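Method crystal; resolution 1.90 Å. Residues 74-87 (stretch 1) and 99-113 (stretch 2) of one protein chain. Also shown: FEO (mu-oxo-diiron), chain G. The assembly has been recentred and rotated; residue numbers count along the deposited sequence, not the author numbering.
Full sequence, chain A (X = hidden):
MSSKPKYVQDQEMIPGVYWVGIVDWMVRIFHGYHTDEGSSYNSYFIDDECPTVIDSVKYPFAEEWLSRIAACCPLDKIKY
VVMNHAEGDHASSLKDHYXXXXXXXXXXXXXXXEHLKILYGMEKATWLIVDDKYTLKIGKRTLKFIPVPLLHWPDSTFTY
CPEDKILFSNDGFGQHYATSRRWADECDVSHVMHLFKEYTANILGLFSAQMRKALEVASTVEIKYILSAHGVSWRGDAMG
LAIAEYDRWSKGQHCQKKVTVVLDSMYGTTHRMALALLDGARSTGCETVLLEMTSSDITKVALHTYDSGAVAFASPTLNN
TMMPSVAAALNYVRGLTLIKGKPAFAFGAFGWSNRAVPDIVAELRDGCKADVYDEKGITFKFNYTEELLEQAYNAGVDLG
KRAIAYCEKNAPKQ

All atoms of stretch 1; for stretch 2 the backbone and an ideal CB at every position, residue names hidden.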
ATOM      1  N   PRO A  74      35.366 -19.942 -16.020  1.00 17.26           N
ATOM      2  CA  PRO A  74      35.715 -20.057 -14.603  1.00 17.29           C
ATOM      3  C   PRO A  74      36.121 -18.697 -14.044  1.00 16.17           C
ATOM      4  O   PRO A  74      36.754 -17.915 -14.751  1.00 16.40           O
ATOM      5  CB  PRO A  74      36.943 -20.985 -14.620  1.00 18.29           C
ATOM      6  CG  PRO A  74      36.704 -21.859 -15.841  1.00 18.12           C
ATOM      7  CD  PRO A  74      36.170 -20.849 -16.859  1.00 17.78           C
ATOM      8  N   LEU A  75      35.742 -18.410 -12.799  1.00 15.77           N
ATOM      9  CA  LEU A  75      36.001 -17.090 -12.218  1.00 16.25           C
ATOM     10  C   LEU A  75      37.481 -16.745 -12.178  1.00 16.06           C
ATOM     11  O   LEU A  75      37.827 -15.584 -12.375  1.00 16.24           O
ATOM     12  CB  LEU A  75      35.402 -16.947 -10.823  1.00 14.78           C
ATOM     13  CG  LEU A  75      33.878 -17.106 -10.752  1.00 17.46           C
ATOM     14  CD1 LEU A  75      33.475 -16.965  -9.316  1.00 17.06           C
ATOM     15  CD2 LEU A  75      33.109 -16.090 -11.664  1.00 16.16           C
ATOM     16  N   ASP A  76      38.342 -17.755 -11.950  1.00 16.16           N
ATOM     17  CA  ASP A  76      39.802 -17.552 -11.927  1.00 17.32           C
ATOM     18  C   ASP A  76      40.420 -17.248 -13.292  1.00 16.96           C
ATOM     19  O   ASP A  76      41.593 -16.853 -13.371  1.00 17.64           O
ATOM     20  CB  ASP A  76      40.551 -18.714 -11.221  1.00 17.56           C
ATOM     21  CG  ASP A  76      40.494 -20.041 -11.992  1.00 20.92           C
ATOM     22  OD1 ASP A  76      40.099 -20.071 -13.193  1.00 22.99           O
ATOM     23  OD2 ASP A  76      40.895 -21.085 -11.393  1.00 23.67           O
ATOM     24  N   LYS A  77      39.633 -17.394 -14.357  1.00 16.68           N
ATOM     25  CA  LYS A  77      40.083 -17.044 -15.711  1.00 16.18           C
ATOM     26  C   LYS A  77      39.611 -15.684 -16.223  1.00 16.12           C
ATOM     27  O   LYS A  77      40.041 -15.224 -17.312  1.00 15.67           O
ATOM     28  CB  LYS A  77      39.718 -18.149 -16.703  1.00 17.64           C
ATOM     29  CG  LYS A  77      40.693 -19.328 -16.581  1.00 20.25           C
ATOM     30  CD  LYS A  77      40.395 -20.440 -17.592  1.00 24.66           C
ATOM     31  CE  LYS A  77      41.194 -20.324 -18.881  1.00 29.74           C
ATOM     32  NZ  LYS A  77      41.123 -21.620 -19.657  1.00 29.45           N
ATOM     33  N   ILE A  78      38.761 -15.018 -15.436  1.00 14.85           N
ATOM     34  CA  ILE A  78      38.393 -13.637 -15.751  1.00 14.45           C
ATOM     35  C   ILE A  78      39.620 -12.741 -15.568  1.00 15.07           C
ATOM     36  O   ILE A  78      40.223 -12.714 -14.474  1.00 15.23           O
ATOM     37  CB  ILE A  78      37.203 -13.152 -14.860  1.00 14.28           C
ATOM     38  CG1 ILE A  78      35.980 -14.086 -15.034  1.00 12.67           C
ATOM     39  CG2 ILE A  78      36.876 -11.652 -15.135  1.00 13.83           C
ATOM     40  CD1 ILE A  78      35.339 -14.080 -16.458  1.00 12.24           C
ATOM     41  N   LYS A  79      40.003 -12.042 -16.634  1.00 15.22           N
ATOM     42  CA  LYS A  79      41.162 -11.118 -16.608  1.00 16.02           C
ATOM     43  C   LYS A  79      40.790  -9.681 -16.224  1.00 15.43           C
ATOM     44  O   LYS A  79      41.538  -9.021 -15.503  1.00 14.17           O
ATOM     45  CB  LYS A  79      41.911 -11.128 -17.958  1.00 17.05           C
ATOM     46  CG  LYS A  79      43.022 -10.017 -18.110  1.00 17.23           C
ATOM     47  CD  LYS A  79      44.193 -10.240 -17.115  1.00 22.43           C
ATOM     48  CE  LYS A  79      45.237  -9.115 -17.167  1.00 23.56           C
ATOM     49  NZ  LYS A  79      46.386  -9.486 -16.263  1.00 26.70           N
ATOM     50  N   TYR A  80      39.649  -9.195 -16.726  1.00 15.34           N
ATOM     51  CA  TYR A  80      39.201  -7.821 -16.454  1.00 14.57           C
ATOM     52  C   TYR A  80      37.740  -7.780 -16.001  1.00 14.35           C
ATOM     53  O   TYR A  80      36.860  -8.481 -16.555  1.00 13.38           O
ATOM     54  CB  TYR A  80      39.354  -6.911 -17.687  1.00 15.80           C
ATOM     55  CG  TYR A  80      40.782  -6.767 -18.170  1.00 15.97           C
ATOM     56  CD1 TYR A  80      41.739  -6.094 -17.396  1.00 16.02           C
ATOM     57  CD2 TYR A  80      41.181  -7.304 -19.391  1.00 17.97           C
ATOM     58  CE1 TYR A  80      43.068  -5.975 -17.840  1.00 17.97           C
ATOM     59  CE2 TYR A  80      42.501  -7.178 -19.845  1.00 18.99           C
ATOM     60  CZ  TYR A  80      43.437  -6.519 -19.056  1.00 18.73           C
ATOM     61  OH  TYR A  80      44.743  -6.407 -19.516  1.00 18.56           O
ATOM     62  N   VAL A  81      37.495  -6.953 -15.000  1.00 12.84           N
ATOM     63  CA  VAL A  81      36.123  -6.543 -14.633  1.00 11.82           C
ATOM     64  C   VAL A  81      36.082  -5.032 -14.782  1.00 11.93           C
ATOM     65  O   VAL A  81      36.759  -4.293 -14.050  1.00 11.59           O
ATOM     66  CB  VAL A  81      35.742  -6.953 -13.209  1.00 12.35           C
ATOM     67  CG1 VAL A  81      34.281  -6.553 -12.914  1.00 12.25           C
ATOM     68  CG2 VAL A  81      35.941  -8.454 -13.013  1.00 11.80           C
ATOM     69  N   VAL A  82      35.307  -4.590 -15.762  1.00 11.76           N
ATOM     70  CA  VAL A  82      35.157  -3.191 -16.070  1.00 11.60           C
ATOM     71  C   VAL A  82      33.962  -2.633 -15.301  1.00 12.13           C
ATOM     72  O   VAL A  82      32.837  -3.130 -15.435  1.00 11.83           O
ATOM     73  CB  VAL A  82      34.923  -2.971 -17.577  1.00 12.18           C
ATOM     74  CG1 VAL A  82      34.582  -1.517 -17.874  1.00 12.34           C
ATOM     75  CG2 VAL A  82      36.127  -3.471 -18.432  1.00 11.34           C
ATOM     76  N   MET A  83      34.209  -1.557 -14.558  1.00 12.78           N
ATOM     77  CA  MET A  83      33.186  -0.890 -13.744  1.00 13.24           C
ATOM     78  C   MET A  83      32.907   0.515 -14.259  1.00 13.77           C
ATOM     79  O   MET A  83      33.789   1.352 -14.283  1.00 13.95           O
ATOM     80  CB  MET A  83      33.631  -0.858 -12.259  1.00 13.36           C
ATOM     81  CG  MET A  83      33.733  -2.249 -11.598  1.00 12.81           C
ATOM     82  SD  MET A  83      32.217  -3.236 -11.618  1.00 14.10           S
ATOM     83  CE  MET A  83      31.163  -2.304 -10.506  1.00 14.49           C
ATOM     84  N   ASN A  84      31.665   0.755 -14.701  1.00 13.87           N
ATOM     85  CA  ASN A  84      31.299   2.010 -15.340  1.00 13.38           C
ATOM     86  C   ASN A  84      30.827   3.028 -14.325  1.00 13.37           C
ATOM     87  O   ASN A  84      30.716   4.209 -14.652  1.00 13.27           O
ATOM     88  CB  ASN A  84      30.144   1.757 -16.329  1.00 13.35           C
ATOM     89  CG  ASN A  84      30.595   1.042 -17.582  1.00 15.72           C
ATOM     90  OD1 ASN A  84      30.069  -0.033 -17.936  1.00 19.92           O
ATOM     91  ND2 ASN A  84      31.560   1.622 -18.261  1.00 12.51           N
ATOM     92  N   HIS A  85      30.485   2.561 -13.118  1.00 13.02           N
ATOM     93  CA  HIS A  85      29.654   3.357 -12.172  1.00 13.22           C
ATOM     94  C   HIS A  85      29.730   2.656 -10.802  1.00 12.06           C
ATOM     95  O   HIS A  85      29.744   1.432 -10.743  1.00 12.10           O
ATOM     96  CB  HIS A  85      28.232   3.386 -12.753  1.00 13.14           C
ATOM     97  CG  HIS A  85      27.220   4.200 -11.997  1.00 14.42           C
ATOM     98  ND1 HIS A  85      27.487   5.412 -11.401  1.00 15.04           N
ATOM     99  CD2 HIS A  85      25.886   4.004 -11.857  1.00 13.74           C
ATOM    100  CE1 HIS A  85      26.378   5.894 -10.859  1.00 14.92           C
ATOM    101  NE2 HIS A  85      25.386   5.065 -11.134  1.00 13.52           N
ATOM    102  N   ALA A  86      29.809   3.415  -9.712  1.00 11.56           N
ATOM    103  CA  ALA A  86      30.054   2.819  -8.409  1.00 11.64           C
ATOM    104  C   ALA A  86      28.771   2.630  -7.585  1.00 12.09           C
ATOM    105  O   ALA A  86      28.818   2.080  -6.482  1.00 11.24           O
ATOM    106  CB  ALA A  86      31.061   3.672  -7.619  1.00 12.57           C
ATOM    107  N   GLU A  87      27.633   3.095  -8.111  1.00 11.71           N
ATOM    108  CA  GLU A  87      26.363   2.954  -7.389  1.00 12.20           C
ATOM    109  C   GLU A  87      26.062   1.482  -7.078  1.00 12.19           C
ATOM    110  O   GLU A  87      26.374   0.580  -7.888  1.00 11.99           O
ATOM    111  CB  GLU A  87      25.198   3.642  -8.133  1.00 11.17           C
ATOM    112  CG  GLU A  87      23.982   3.907  -7.208  1.00 13.97           C
ATOM    113  CD  GLU A  87      22.856   4.581  -7.928  1.00 14.17           C
ATOM    114  OE1 GLU A  87      23.137   5.265  -8.937  1.00 14.93           O
ATOM    115  OE2 GLU A  87      21.692   4.394  -7.503  1.00 18.86           O
ATOM    116  N   UNK A  99      37.045 -10.734  -4.320  1.00 18.21           N
ATOM    117  CA  UNK A  99      38.157 -11.704  -4.236  1.00 20.25           C
ATOM    118  C   UNK A  99      37.944 -12.963  -5.063  1.00 19.46           C
ATOM    119  O   UNK A  99      38.900 -13.692  -5.332  1.00 19.18           O
ATOM    120  CB  UNK A  99      38.379 -12.107  -2.777  1.00 20.25           C
ATOM    121  N   UNK A 100      36.699 -13.231  -5.452  1.00 18.39           N
ATOM    122  CA  UNK A 100      36.406 -14.449  -6.199  1.00 17.86           C
ATOM    123  C   UNK A 100      37.003 -14.421  -7.590  1.00 17.41           C
ATOM    124  O   UNK A 100      37.225 -15.479  -8.196  1.00 16.21           O
ATOM    125  CB  UNK A 100      34.894 -14.662  -6.292  1.00 17.86           C
ATOM    126  N   UNK A 101      37.261 -13.218  -8.099  1.00 15.77           N
ATOM    127  CA  UNK A 101      37.953 -13.060  -9.353  1.00 15.67           C
ATOM    128  C   UNK A 101      39.456 -13.041  -9.061  1.00 16.41           C
ATOM    129  O   UNK A 101      40.089 -11.980  -9.031  1.00 15.46           O
ATOM    130  CB  UNK A 101      37.502 -11.790 -10.078  1.00 15.67           C
ATOM    131  N   UNK A 102      40.010 -14.239  -8.844  1.00 17.16           N
ATOM    132  CA  UNK A 102      41.396 -14.415  -8.349  1.00 18.74           C
ATOM    133  C   UNK A 102      42.425 -13.694  -9.187  1.00 18.15           C
ATOM    134  O   UNK A 102      43.407 -13.125  -8.676  1.00 17.78           O
ATOM    135  CB  UNK A 102      41.755 -15.902  -8.302  1.00 18.74           C
ATOM    136  N   UNK A 103      42.223 -13.756 -10.494  1.00 16.97           N
ATOM    137  CA  UNK A 103      43.206 -13.240 -11.423  1.00 17.47           C
ATOM    138  C   UNK A 103      42.815 -11.968 -12.139  1.00 17.22           C
ATOM    139  O   UNK A 103      43.537 -11.526 -13.041  1.00 17.93           O
ATOM    140  CB  UNK A 103      43.519 -14.315 -12.466  1.00 17.47           C
ATOM    141  N   UNK A 104      41.701 -11.353 -11.717  1.00 16.44           N
ATOM    142  CA  UNK A 104      41.169 -10.188 -12.415  1.00 16.02           C
ATOM    143  C   UNK A 104      41.812  -8.879 -11.989  1.00 15.06           C
ATOM    144  O   UNK A 104      42.250  -8.736 -10.860  1.00 15.47           O
ATOM    145  CB  UNK A 104      39.658 -10.102 -12.194  1.00 16.02           C
ATOM    146  N   UNK A 105      41.831  -7.931 -12.910  1.00 14.90           N
ATOM    147  CA  UNK A 105      42.147  -6.541 -12.649  1.00 15.14           C
ATOM    148  C   UNK A 105      40.856  -5.741 -12.853  1.00 14.82           C
ATOM    149  O   UNK A 105      40.151  -5.933 -13.847  1.00 13.71           O
ATOM    150  CB  UNK A 105      43.275  -6.041 -13.554  1.00 15.14           C
ATOM    151  N   UNK A 106      40.567  -4.853 -11.906  1.00 14.71           N
ATOM    152  CA  UNK A 106      39.379  -4.002 -11.954  1.00 14.57           C
ATOM    153  C   UNK A 106      39.732  -2.748 -12.741  1.00 14.48           C
ATOM    154  O   UNK A 106      40.718  -2.071 -12.422  1.00 13.78           O
ATOM    155  CB  UNK A 106      38.882  -3.651 -10.550  1.00 14.57           C
ATOM    156  N   UNK A 107      38.953  -2.485 -13.789  1.00 12.84           N
ATOM    157  CA  UNK A 107      39.266  -1.441 -14.757  1.00 13.79           C
ATOM    158  C   UNK A 107      38.208  -0.359 -14.646  1.00 14.02           C
ATOM    159  O   UNK A 107      37.022  -0.627 -14.828  1.00 13.46           O
ATOM    160  CB  UNK A 107      39.337  -1.999 -16.180  1.00 13.79           C
ATOM    161  N   UNK A 108      38.641   0.865 -14.363  1.00 14.61           N
ATOM    162  CA  UNK A 108      37.724   1.980 -14.238  1.00 14.46           C
ATOM    163  C   UNK A 108      38.503   3.280 -14.208  1.00 15.00           C
ATOM    164  O   UNK A 108      39.737   3.275 -14.182  1.00 15.40           O
ATOM    165  CB  UNK A 108      36.858   1.838 -12.984  1.00 14.46           C
ATOM    166  N   UNK A 109      37.776   4.388 -14.205  1.00 15.57           N
ATOM    167  CA  UNK A 109      38.373   5.715 -14.108  1.00 16.63           C
ATOM    168  C   UNK A 109      38.789   5.974 -12.652  1.00 16.52           C
ATOM    169  O   UNK A 109      38.390   5.255 -11.734  1.00 16.54           O
ATOM    170  CB  UNK A 109      37.398   6.788 -14.598  1.00 16.63           C
ATOM    171  N   UNK A 110      39.572   7.021 -12.450  1.00 17.50           N
ATOM    172  CA  UNK A 110      40.053   7.363 -11.120  1.00 18.03           C
ATOM    173  C   UNK A 110      38.893   7.691 -10.169  1.00 17.66           C
ATOM    174  O   UNK A 110      38.850   7.208  -9.024  1.00 17.13           O
ATOM    175  CB  UNK A 110      41.019   8.547 -11.202  1.00 18.03           C
ATOM    176  N   UNK A 111      37.935   8.469 -10.662  1.00 17.95           N
ATOM    177  CA  UNK A 111      36.780   8.827  -9.848  1.00 17.96           C
ATOM    178  C   UNK A 111      35.990   7.580  -9.440  1.00 16.90           C
ATOM    179  O   UNK A 111      35.562   7.456  -8.288  1.00 15.37           O
ATOM    180  CB  UNK A 111      35.878   9.801 -10.608  1.00 17.96           C
ATOM    181  N   UNK A 112      35.827   6.650 -10.380  1.00 16.05           N
ATOM    182  CA  UNK A 112      35.114   5.408 -10.083  1.00 15.67           C
ATOM    183  C   UNK A 112      35.866   4.588  -9.032  1.00 15.56           C
ATOM    184  O   UNK A 112      35.269   4.144  -8.068  1.00 14.99           O
ATOM    185  CB  UNK A 112      34.923   4.585 -11.358  1.00 15.67           C
ATOM    186  N   UNK A 113      37.179   4.440  -9.184  1.00 15.28           N
ATOM    187  CA  UNK A 113      37.981   3.718  -8.189  1.00 16.60           C
ATOM    188  C   UNK A 113      37.863   4.313  -6.775  1.00 17.09           C
ATOM    189  O   UNK A 113      37.643   3.578  -5.815  1.00 17.88           O
ATOM    190  CB  UNK A 113      39.449   3.715  -8.619  1.00 16.60           C
TER
HETATM  191 FE1  FEO G 701      21.584   2.064 -11.990  1.00 11.41          FE
HETATM  192 FE2  FEO G 701      23.087   5.031 -11.050  1.00 14.54          FE
HETATM  193  O   FEO G 701      22.759   3.008 -10.920  1.00 11.74           O

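The middle of stretch 2, positions 105 to 107, pairs with stretch 1 in parallel, entered through a turn and left through the start of a helix. Positions 99 and 100 lie in a 3-10 segment. At 99 the ideal CB has nothing of stretch 1 within 5.5 Å, so almost any residue would do; it is H99. At 100 the ideal CB lies 4.1 Å from L75 CD1, but nothing confines a longer chain, and one with an aliphatic stem fits. K100 lays its CB against L75 CD1 at 4.1 Å while its end leads away.

Position 101 points sideways, beside a hollow lined by L75, I78 and V81, all apolar, so a large hydrophobic residue suits, aliphatic or aromatic. F101 fills it: CE1 is 3.8 Å from L75 CD2, CD1 is 3.9 Å from I78 CB, and the methyl V81 CG2 lies over one face of the ring. A type I turn then runs from 101 to 104. Position 102, second in the turn, at phi/psi -54/-40, has D76 CB 4.2 Å from the ideal CB, and a small or polar residue is plausible; T102 brings OG1 to 3.5 Å from D76 CB.

Position 103 points toward stretch 1, its ideal CB 3.3 Å from D76 O. This carbonyl calls for a short side chain with a donor, such as Asn or Ser. N103 donates from ND2 to D76 O at 2.9 Å, nearly straight at 168°. Its backbone N also donates to a water that in turn donates to L75 O and I78 O, joining the turn to the 3-10 segment of stretch 1 and the residue after it.

At 104 the ideal CB is 3.5 Å from I78 O and 4.1 Å from V81 CG2, which favours a small residue. A104 CB lies 4.1 Å from V81 CG2.

From 105 the strands pair. The backbone N of 105 donates to K79 O (2.8 Å), V81 N to the O of 105 (3.1 Å), the N of 107 to V81 O (2.9 Å) and M83 N to the O of 107 (3.0 Å), backbone bonds that any residue but proline could make at 105 and 107. Position 105 shares a face with Y80, near K79, so beta-branched or polar residues suit. T105 OG1 lies 2.6 Å and K79 NZ 2.9 Å from the O of one water, which bonds both. Position 106 turns to the face of V81, with M83 farther along, and accepts a large apolar group; F106 places CE1 3.7 Å from V81 CB. Position 107 returns to the side of Y80 and V82, where a branched aliphatic is apt: V107 CG2 lies 3.5 Å from Y80 CD1.

At 108 the ideal CB is only 3.4 Å from M83 O, favouring a compact residue, here C108. Position 109 precedes the helix, a site for Ser, Thr, Asp or Asn; T109 OG1 accepts a weak capping bond from the backbone N of 112. At helical positions 110 and 111 stretch 1 sets no demand and many residues, polar ones included, would suit; they are K110 and K111. Position 112 points toward the M83 to A86 segment and suits a small apolar residue; C112 SG lies 4.2 Å from M83 CB. Position 113 points away and is equally free; Q113 OE1 accepts from K110 NZ.

Stretch 2 99-113: HKFTNATFVCTKKCQ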
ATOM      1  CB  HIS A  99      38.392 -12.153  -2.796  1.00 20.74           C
ATOM      2  CG  HIS A  99      39.316 -11.270  -2.030  1.00 25.08           C
ATOM      3  ND1 HIS A  99      40.562 -10.912  -2.500  1.00 27.90           N
ATOM      4  CD2 HIS A  99      39.177 -10.673  -0.823  1.00 27.40           C
ATOM      5  CE1 HIS A  99      41.152 -10.135  -1.607  1.00 30.39           C
ATOM      6  NE2 HIS A  99      40.328  -9.967  -0.587  1.00 29.24           N
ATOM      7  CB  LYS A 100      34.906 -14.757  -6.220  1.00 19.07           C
ATOM      8  CG  LYS A 100      34.366 -14.984  -4.790  1.00 20.52           C
ATOM      9  CD  LYS A 100      32.939 -15.429  -4.778  1.00 26.06           C
ATOM     10  CE  LYS A 100      32.431 -15.664  -3.335  1.00 26.86           C
ATOM     11  NZ  LYS A 100      30.993 -16.099  -3.362  1.00 29.70           N
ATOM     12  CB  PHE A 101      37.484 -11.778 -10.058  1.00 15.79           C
ATOM     13  CG  PHE A 101      36.000 -11.745 -10.311  1.00 14.71           C
ATOM     14  CD1 PHE A 101      35.453 -12.405 -11.423  1.00 15.50           C
ATOM     15  CD2 PHE A 101      35.150 -11.072  -9.435  1.00 16.45           C
ATOM     16  CE1 PHE A 101      34.071 -12.373 -11.661  1.00 15.30           C
ATOM     17  CE2 PHE A 101      33.765 -11.032  -9.658  1.00 19.11           C
ATOM     18  CZ  PHE A 101      33.226 -11.680 -10.779  1.00 17.01           C
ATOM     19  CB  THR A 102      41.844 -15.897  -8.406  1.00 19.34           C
ATOM     20  OG1 THR A 102      40.717 -16.760  -8.262  1.00 22.93           O
ATOM     21  CG2 THR A 102      42.832 -16.167  -7.305  1.00 22.49           C
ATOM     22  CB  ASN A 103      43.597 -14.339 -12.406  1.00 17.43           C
ATOM     23  CG  ASN A 103      44.467 -15.395 -11.756  1.00 19.64           C
ATOM     24  OD1 ASN A 103      45.514 -15.080 -11.167  1.00 19.24           O
ATOM     25  ND2 ASN A 103      44.049 -16.637 -11.852  1.00 16.71           N
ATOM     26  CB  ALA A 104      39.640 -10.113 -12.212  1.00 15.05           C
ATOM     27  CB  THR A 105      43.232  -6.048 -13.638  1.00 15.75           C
ATOM     28  OG1 THR A 105      44.445  -6.793 -13.410  1.00 16.46           O
ATOM     29  CG2 THR A 105      43.527  -4.578 -13.473  1.00 16.17           C
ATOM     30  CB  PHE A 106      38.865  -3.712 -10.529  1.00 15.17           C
ATOM     31  CG  PHE A 106      38.193  -4.888  -9.916  1.00 15.87           C
ATOM     32  CD1 PHE A 106      36.827  -5.116 -10.131  1.00 15.03           C
ATOM     33  CD2 PHE A 106      38.932  -5.825  -9.191  1.00 18.43           C
ATOM     34  CE1 PHE A 106      36.195  -6.253  -9.602  1.00 13.55           C
ATOM     35  CE2 PHE A 106      38.327  -6.956  -8.668  1.00 18.40           C
ATOM     36  CZ  PHE A 106      36.944  -7.173  -8.872  1.00 18.89           C
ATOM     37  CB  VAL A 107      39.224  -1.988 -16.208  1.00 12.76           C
ATOM     38  CG1 VAL A 107      39.520  -0.887 -17.215  1.00 13.07           C
ATOM     39  CG2 VAL A 107      40.174  -3.174 -16.398  1.00 15.10           C
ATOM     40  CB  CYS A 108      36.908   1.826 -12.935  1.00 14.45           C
ATOM     41  SG  CYS A 108      37.942   1.669 -11.422  1.00 15.93           S
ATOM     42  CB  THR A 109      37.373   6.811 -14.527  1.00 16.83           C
ATOM     43  OG1 THR A 109      36.238   6.763 -13.656  1.00 17.39           O
ATOM     44  CG2 THR A 109      36.917   6.655 -15.999  1.00 16.46           C
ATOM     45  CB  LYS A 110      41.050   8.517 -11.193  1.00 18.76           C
ATOM     46  CG  LYS A 110      41.629   8.921  -9.831  1.00 20.00           C
ATOM     47  CD  LYS A 110      42.220   7.744  -9.060  1.00 24.97           C
ATOM     48  CE  LYS A 110      43.708   7.576  -9.294  1.00 27.38           C
ATOM     49  NZ  LYS A 110      44.225   6.379  -8.557  1.00 27.05           N
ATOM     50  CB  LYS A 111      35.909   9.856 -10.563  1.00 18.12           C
ATOM     51  CG  LYS A 111      34.773  10.377  -9.707  1.00 21.98           C
ATOM     52  CD  LYS A 111      35.289  11.166  -8.485  1.00 25.79           C
ATOM     53  CE  LYS A 111      35.569  12.603  -8.850  1.00 27.94           C
ATOM     54  NZ  LYS A 111      35.902  13.374  -7.637  1.00 30.00           N
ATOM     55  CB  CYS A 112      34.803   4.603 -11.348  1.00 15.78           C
ATOM     56  SG  CYS A 112      33.717   3.184 -11.031  1.00 16.35           S
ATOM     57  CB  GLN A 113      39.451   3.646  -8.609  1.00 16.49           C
ATOM     58  CG  GLN A 113      40.362   2.943  -7.569  1.00 18.26           C
ATOM     59  CD  GLN A 113      41.812   3.363  -7.710  1.00 20.44           C
ATOM     60  OE1 GLN A 113      42.105   4.532  -7.976  1.00 19.98           O
ATOM     61  NE2 GLN A 113      42.730   2.403  -7.569  1.00 18.62           N
TER
HETATM   62  O   HOH W   1      39.905 -13.910 -11.996  1.00 14.45           O
HETATM   63  O   HOH W   2      44.786  -9.366 -13.880  1.00 38.48           O
HETATM   64  O   HOH W   3      34.745   3.934 -14.721  1.00 14.35           O
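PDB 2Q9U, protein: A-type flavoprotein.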